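Local coordinates for OmpA family protein (Klebsiella pneumoniae subsp. pneumoniae, PDB 7RJJ) that probably binds peptidoglycan of the cell wall through this OmpA-like domain, which here holds D-alanine, at residues I7-M12 against L34-A39; E69-W74 against R110-S115; A98-D101 against G105-L108. All coordinates share one frame; numbering follows the deposited sequence. Where two conformers were deposited one is given.

Interaction 1 of 3, residues I7-M12 against L34-A39; sequences IRLDSM and LMDIKA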
# COMPACT_ATOMS: atom_id res chain seq x y z
N ILE A 7 1.42 12.21 7.41
CA ILE A 7 -0.01 11.79 7.52
C ILE A 7 -0.07 10.31 7.15
O ILE A 7 0.35 9.96 6.06
CB ILE A 7 -0.92 12.65 6.62
CG1 ILE A 7 -0.78 14.14 6.92
CG2 ILE A 7 -2.37 12.18 6.69
CD1 ILE A 7 -1.07 14.51 8.35
N ARG A 8 -0.58 9.46 8.05
CA ARG A 8 -0.69 8.01 7.74
C ARG A 8 -2.13 7.73 7.32
O ARG A 8 -3.04 8.10 8.08
CB ARG A 8 -0.22 7.18 8.93
CG ARG A 8 1.28 7.34 9.16
CD ARG A 8 1.83 6.73 10.43
NE ARG A 8 3.27 6.98 10.43
CZ ARG A 8 3.86 8.13 10.76
NH1 ARG A 8 5.18 8.23 10.71
NH2 ARG A 8 3.14 9.17 11.13
N LEU A 9 -2.32 7.16 6.13
CA LEU A 9 -3.70 6.84 5.69
C LEU A 9 -4.08 5.49 6.30
O LEU A 9 -3.19 4.83 6.80
CB LEU A 9 -3.76 6.82 4.16
CG LEU A 9 -3.26 8.10 3.49
CD1 LEU A 9 -3.55 8.06 2.00
CD2 LEU A 9 -3.87 9.33 4.13
N ASP A 10 -5.36 5.15 6.31
CA ASP A 10 -5.76 3.83 6.88
C ASP A 10 -5.19 2.71 6.01
O ASP A 10 -5.10 2.90 4.79
CB ASP A 10 -7.27 3.71 7.02
CG ASP A 10 -7.86 4.59 8.11
OD1 ASP A 10 -7.52 5.78 8.16
OD2 ASP A 10 -8.61 4.05 8.94
N SER A 11 -4.82 1.59 6.63
CA SER A 11 -4.30 0.38 5.93
C SER A 11 -5.35 -0.13 4.95
O SER A 11 -6.54 0.03 5.20
CB SER A 11 -3.97 -0.70 6.93
OG SER A 11 -3.33 -1.79 6.28
N MSE A 12 -4.90 -0.77 3.87
CA MSE A 12 -5.78 -1.31 2.84
C MSE A 12 -5.42 -2.76 2.55
O MSE A 12 -4.43 -3.03 1.87
CB MSE A 12 -5.68 -0.47 1.56
CG MSE A 12 -6.34 0.90 1.64
SE MSE A 12 -6.19 1.87 -0.08
CE MSE A 12 -4.26 1.86 -0.33
N LEU A 34 -7.26 7.92 -2.23
CA LEU A 34 -7.10 8.90 -3.33
C LEU A 34 -7.54 10.29 -2.86
O LEU A 34 -6.81 11.26 -3.06
CB LEU A 34 -7.88 8.43 -4.55
CG LEU A 34 -7.87 9.39 -5.74
CD1 LEU A 34 -6.45 9.67 -6.20
CD2 LEU A 34 -8.71 8.86 -6.89
N MSE A 35 -8.72 10.36 -2.24
CA MSE A 35 -9.25 11.63 -1.78
C MSE A 35 -8.28 12.25 -0.76
O MSE A 35 -7.98 13.45 -0.84
CB MSE A 35 -10.68 11.46 -1.25
CG MSE A 35 -11.73 11.77 -2.29
SE MSE A 35 -13.47 10.97 -1.89
CE MSE A 35 -13.39 9.42 -0.69
N ASP A 36 -7.76 11.42 0.15
CA ASP A 36 -6.80 11.90 1.14
C ASP A 36 -5.54 12.43 0.42
O ASP A 36 -5.00 13.45 0.88
CB ASP A 36 -6.43 10.81 2.15
CG ASP A 36 -7.56 10.39 3.07
OD1 ASP A 36 -8.46 11.19 3.29
OD2 ASP A 36 -7.53 9.24 3.56
N ILE A 37 -5.12 11.75 -0.65
CA ILE A 37 -3.93 12.19 -1.46
C ILE A 37 -4.25 13.52 -2.16
O ILE A 37 -3.37 14.42 -2.13
CB ILE A 37 -3.52 11.09 -2.47
CG1 ILE A 37 -2.81 9.94 -1.75
CG2 ILE A 37 -2.66 11.66 -3.59
CD1 ILE A 37 -2.71 8.65 -2.53
N LYS A 38 -5.47 13.65 -2.70
CA LYS A 38 -5.86 14.86 -3.47
C LYS A 38 -5.90 16.08 -2.55
O LYS A 38 -5.64 17.18 -3.05
CB LYS A 38 -7.20 14.64 -4.18
CG LYS A 38 -7.15 13.61 -5.30
CD LYS A 38 -6.35 14.05 -6.50
CE LYS A 38 -6.18 12.97 -7.53
NZ LYS A 38 -5.62 13.51 -8.80
N ALA A 39 -6.14 15.87 -1.25
CA ALA A 39 -6.22 17.01 -0.30
C ALA A 39 -4.81 17.51 0.05
O ALA A 39 -4.73 18.58 0.67
CB ALA A 39 -6.97 16.59 0.93
O HOH W 1 -7.02 7.47 5.88

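Interaction 2 of 3, residues E69-W74 against R110-S115; sequences ESVRDW and RRVEIS. With DAL (D-alanine), chain C.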
# COMPACT_ATOMS: atom_id res chain seq x y z
N GLU A 69 3.43 -1.39 -5.81
CA GLU A 69 3.41 -0.92 -7.23
C GLU A 69 1.99 -0.98 -7.80
O GLU A 69 1.66 -0.08 -8.58
CB GLU A 69 4.39 -1.72 -8.07
CG GLU A 69 5.84 -1.45 -7.70
CD GLU A 69 6.84 -2.37 -8.38
OE1 GLU A 69 6.41 -3.36 -9.00
OE2 GLU A 69 8.05 -2.10 -8.27
N SER A 70 1.19 -2.00 -7.45
CA SER A 70 -0.21 -2.09 -7.96
C SER A 70 -1.02 -0.88 -7.48
O SER A 70 -1.79 -0.32 -8.29
CB SER A 70 -0.89 -3.38 -7.55
OG SER A 70 -0.30 -4.50 -8.19
N VAL A 71 -0.88 -0.51 -6.20
CA VAL A 71 -1.59 0.66 -5.62
C VAL A 71 -1.04 1.94 -6.26
O VAL A 71 -1.86 2.77 -6.68
CB VAL A 71 -1.50 0.66 -4.08
CG1 VAL A 71 -2.02 1.94 -3.47
CG2 VAL A 71 -2.24 -0.53 -3.49
N ARG A 72 0.28 2.07 -6.38
CA ARG A 72 0.86 3.26 -7.05
C ARG A 72 0.24 3.38 -8.44
O ARG A 72 -0.31 4.46 -8.77
CB ARG A 72 2.38 3.16 -7.18
CG ARG A 72 3.01 4.26 -8.04
CD ARG A 72 4.41 3.89 -8.48
NE ARG A 72 4.35 2.74 -9.38
CZ ARG A 72 5.36 1.93 -9.64
NH1 ARG A 72 6.53 2.09 -9.05
NH2 ARG A 72 5.18 0.90 -10.46
N ASP A 73 0.26 2.29 -9.20
CA ASP A 73 -0.26 2.28 -10.60
C ASP A 73 -1.73 2.70 -10.63
O ASP A 73 -2.11 3.46 -11.54
CB ASP A 73 -0.12 0.90 -11.25
CG ASP A 73 1.30 0.45 -11.55
OD1 ASP A 73 2.25 1.21 -11.26
OD2 ASP A 73 1.45 -0.68 -12.08
N TRP A 74 -2.53 2.24 -9.66
CA TRP A 74 -3.97 2.62 -9.65
C TRP A 74 -4.09 4.12 -9.40
O TRP A 74 -4.80 4.83 -10.12
CB TRP A 74 -4.74 1.81 -8.61
CG TRP A 74 -6.22 1.99 -8.68
CD1 TRP A 74 -7.11 1.19 -9.32
CD2 TRP A 74 -7.00 3.04 -8.07
NE1 TRP A 74 -8.39 1.65 -9.15
CE2 TRP A 74 -8.35 2.80 -8.40
CE3 TRP A 74 -6.69 4.17 -7.30
CZ2 TRP A 74 -9.38 3.63 -7.97
CZ3 TRP A 74 -7.71 4.99 -6.87
CH2 TRP A 74 -9.03 4.73 -7.21
N ARG A 110 -1.97 -8.97 4.40
CA ARG A 110 -1.74 -8.77 2.95
C ARG A 110 -2.28 -7.37 2.64
O ARG A 110 -3.48 -7.26 2.32
CB ARG A 110 -2.44 -9.88 2.15
CG ARG A 110 -1.98 -11.28 2.53
CD ARG A 110 -2.53 -12.35 1.61
NE ARG A 110 -3.98 -12.53 1.67
CZ ARG A 110 -4.62 -13.45 2.40
NH1 ARG A 110 -3.95 -14.28 3.18
NH2 ARG A 110 -5.94 -13.53 2.37
N ARG A 111 -1.42 -6.35 2.69
CA ARG A 111 -1.99 -4.99 2.58
C ARG A 111 -0.96 -3.97 2.09
O ARG A 111 0.23 -4.30 1.94
CB ARG A 111 -2.42 -4.60 3.99
CG ARG A 111 -1.24 -4.29 4.90
CD ARG A 111 -1.59 -4.24 6.37
NE ARG A 111 -0.52 -3.63 7.15
CZ ARG A 111 0.54 -4.27 7.61
NH1 ARG A 111 0.70 -5.57 7.39
NH2 ARG A 111 1.46 -3.60 8.30
N VAL A 112 -1.45 -2.75 1.89
CA VAL A 112 -0.58 -1.59 1.55
C VAL A 112 -0.93 -0.46 2.53
O VAL A 112 -2.13 -0.30 2.86
CB VAL A 112 -0.74 -1.17 0.08
CG1 VAL A 112 -0.34 0.28 -0.15
CG2 VAL A 112 -0.00 -2.11 -0.86
N GLU A 113 0.09 0.25 2.99
CA GLU A 113 0.00 1.41 3.91
C GLU A 113 0.53 2.63 3.14
O GLU A 113 1.52 2.45 2.40
CB GLU A 113 0.87 1.19 5.15
CG GLU A 113 0.53 -0.04 5.97
CD GLU A 113 -0.71 0.06 6.84
OE1 GLU A 113 -1.38 1.13 6.81
OE2 GLU A 113 -0.98 -0.92 7.59
N ILE A 114 -0.13 3.77 3.26
CA ILE A 114 0.32 5.01 2.57
C ILE A 114 0.63 6.08 3.63
O ILE A 114 -0.18 6.25 4.57
CB ILE A 114 -0.72 5.49 1.54
CG1 ILE A 114 -0.92 4.46 0.43
CG2 ILE A 114 -0.33 6.85 0.96
CD1 ILE A 114 -2.05 4.78 -0.53
N SER A 115 1.80 6.70 3.50
CA SER A 115 2.18 7.82 4.40
C SER A 115 2.45 9.04 3.52
O SER A 115 3.13 8.87 2.49
CB SER A 115 3.39 7.48 5.22
OG SER A 115 3.14 6.36 6.05
N DAL C . 2.75 -14.59 2.21
CA DAL C . 1.60 -14.81 1.28
CB DAL C . 2.08 -15.52 0.04
C DAL C . 0.94 -13.46 0.94
O DAL C . 0.17 -13.36 -0.02
OXT DAL C . 1.12 -12.46 1.63

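Interaction 3 of 3, residues A98-D101 against G105-L108; sequences ATND and GRAL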
# COMPACT_ATOMS: atom_id res chain seq x y z
N ALA A 98 -1.99 -7.88 12.21
CA ALA A 98 -2.92 -8.89 12.76
C ALA A 98 -2.18 -10.23 12.92
O ALA A 98 -1.10 -10.39 12.33
CB ALA A 98 -4.11 -9.04 11.85
N THR A 99 -2.77 -11.13 13.69
CA THR A 99 -2.17 -12.47 13.89
C THR A 99 -2.06 -13.16 12.53
O THR A 99 -2.88 -12.84 11.63
CB THR A 99 -2.99 -13.31 14.88
OG1 THR A 99 -2.39 -14.60 15.00
CG2 THR A 99 -4.43 -13.48 14.46
N ASN A 100 -1.02 -13.99 12.36
CA ASN A 100 -0.90 -14.84 11.15
C ASN A 100 -1.44 -16.23 11.52
O ASN A 100 -1.33 -17.14 10.70
CB ASN A 100 0.54 -14.90 10.63
CG ASN A 100 0.90 -13.68 9.81
OD1 ASN A 100 0.23 -13.38 8.82
ND2 ASN A 100 1.95 -12.99 10.21
N ASP A 101 -2.05 -16.35 12.71
CA ASP A 101 -2.60 -17.66 13.20
C ASP A 101 -4.02 -17.92 12.70
O ASP A 101 -4.55 -18.98 13.04
CB ASP A 101 -2.55 -17.75 14.72
CG ASP A 101 -1.18 -18.13 15.27
OD1 ASP A 101 -0.33 -18.61 14.47
OD2 ASP A 101 -0.98 -17.97 16.50
N GLY A 105 -6.80 -12.97 10.00
CA GLY A 105 -5.58 -12.25 10.41
C GLY A 105 -4.60 -12.14 9.25
O GLY A 105 -4.08 -11.05 9.03
N ARG A 106 -4.36 -13.25 8.55
CA ARG A 106 -3.41 -13.26 7.41
C ARG A 106 -3.97 -12.37 6.30
O ARG A 106 -3.16 -11.67 5.67
CB ARG A 106 -3.13 -14.69 6.93
CG ARG A 106 -2.40 -15.55 7.95
CD ARG A 106 -1.98 -16.91 7.41
NE ARG A 106 -3.09 -17.80 7.12
CZ ARG A 106 -3.68 -18.61 8.01
NH1 ARG A 106 -3.27 -18.65 9.27
NH2 ARG A 106 -4.67 -19.40 7.62
N ALA A 107 -5.29 -12.35 6.10
CA ALA A 107 -5.85 -11.49 5.03
C ALA A 107 -5.60 -10.02 5.37
O ALA A 107 -5.33 -9.24 4.43
CB ALA A 107 -7.32 -11.77 4.82
N LEU A 108 -5.68 -9.67 6.66
CA LEU A 108 -5.43 -8.26 7.07
C LEU A 108 -3.97 -7.89 6.82
O LEU A 108 -3.71 -6.72 6.44
CB LEU A 108 -5.80 -8.07 8.55
CG LEU A 108 -7.29 -7.92 8.85
CD1 LEU A 108 -7.55 -8.00 10.35
CD2 LEU A 108 -7.84 -6.62 8.29

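Interaction 1 of 3, residues I7-M12 against L34-A39
One water oxygen is held from both sides of the contact: it accepts the backbone N-H of D10, 2.9 Å from D10 N, and donates a hydrogen to D36, whose OD2 lies 3.0 Å from the water. No direct hydrogen bond joins the two segments, so this bridge supplies the polar link between the chain leaving strand 7-8 and the helix. The carboxylates of D10 and D36 remain apart, with 5.8 Å between D10 OD1 and D36 OD2.

The domain is of the OmpA C-terminal type, a mixed four-stranded sheet with helices 27-38 and 57-77 against it, and here the chain that leaves the edge strand 7-8 meets helix 27-38. Strand 7-8 lies beside 112-117, and backbone bonds of L9 and M12 to I114 and V112 continue that pairing past its end.

Beside the bridge the contact turns apolar. L9 and D36 run past each other in opposite directions, and the L9 CD2 methyl settles against the D36 methylene, 3.6 Å from D36 CB. The same methyl also touches the flank of the carboxylate, 3.7 Å from D36 OD2. With D36 CG set anti to its carbonyl carbon (chi1 -68°), the acid leans along the leucine and brings OD2 to the water. The other branch of L9 points deeper into the protein, where CD1 approaches I37 CG1 at 4.3 Å. L9 also touches I114 and S33, while I37 turns toward M75 of helix 57-77. Further along helix 27-38, K38 NZ is hydrogen-bonded to G79 O, just past the end of helix 57-77.

Interaction 2 of 3, residues E69-W74 against R110-S115
V71 of helix 57-77 overlaps V112 through its CG2 methyl, which meets V112 CG2 at 3.8 Å and also packs against V112 CB and CG1. The two valines reach toward each other tip to tip. With V71 CG1 anti to the backbone N (chi1 171°), that methyl is turned to the next inward-facing residue of the strand, 4.1 Å from I114 CD1. One helix residue thus spans two strand residues, and V47 of strand 43-49 touches both V71 and V112, as befits a helix lying on the sheet of an OmpA-like alpha/beta domain. R111 and E113 lie on the sheet's other face, where R111 NE donates to E113 OE2 at 2.8 Å in a nearly straight hydrogen bond (171°) that is part of a salt bridge. E113 OE2 sits in the guanidinium plane and is met on its anti side, 23° out of the carboxylate plane; R111 NH2 bonds R95 O. Before the strand, R110 enters the ligand pocket with its methylenes: its CD lies 3.3 Å from O of the bound D-alanine. The R110 guanidinium binds the pocket wall instead, NH1 in a salt bridge with D52 OD2 and NE on F15 O, while D52 OD1 bonds the ligand.

Interaction 3 of 3, residues A98-D101 against G105-L108
The carbonyl oxygen of T99 meets the backbone of the helix at G105 in a bent CA-H...O contact (125° at H), with 3.0 Å between T99 O and G105 CA. T99 O occupies the place beside G105 where a side chain would start. Next to this, A98 CB packs against L108 CB at 3.8 Å. The one hydrogen bond across the contact runs from R106 NH1 to N100 O, 2.8 Å long. The carbonyl oxygen lies at the guanidinium edge, in its plane, but the donor sits 42° above the carbonyl plane. A bend at chi3 of R106 (-68°) folds the guanidinium back to this oxygen, while R106 CG packs 3.5 Å from N100 OD1, an atom whose main polar partner is N109 ND2. The loop is shaped by an ST turn, D101 N donating to T99 OG1 at 2.9 Å. R106 also touches D52 and V54, and its side chain comes within about 7 Å of the bound D-alanine. Helix 103-109 thus runs back along the loop that precedes it, which follows strand 86-90, at the surface of the domain, just before the chain enters strand 112-117.

Interactions 1 and 2, with centres 11 Å apart, share the sheet: strands 7-8 and 112-117 are neighbours in it, and backbone bonds join the two contacts directly. Interaction 1 brings helix 27-38, and interaction 2 helix 57-77, against it. Interaction 1 is completed first along the chain. Interaction 3 falls within the chain between the two segments of interaction 2, 18 Å from it centre to centre and 23 Å from interaction 1. Helix 103-109 then leads through R110 into strand 112-117; R110, just before that strand, carries its end to the D-alanine pocket, with the R106 side chain of interaction 3 about 7 Å from the ligand.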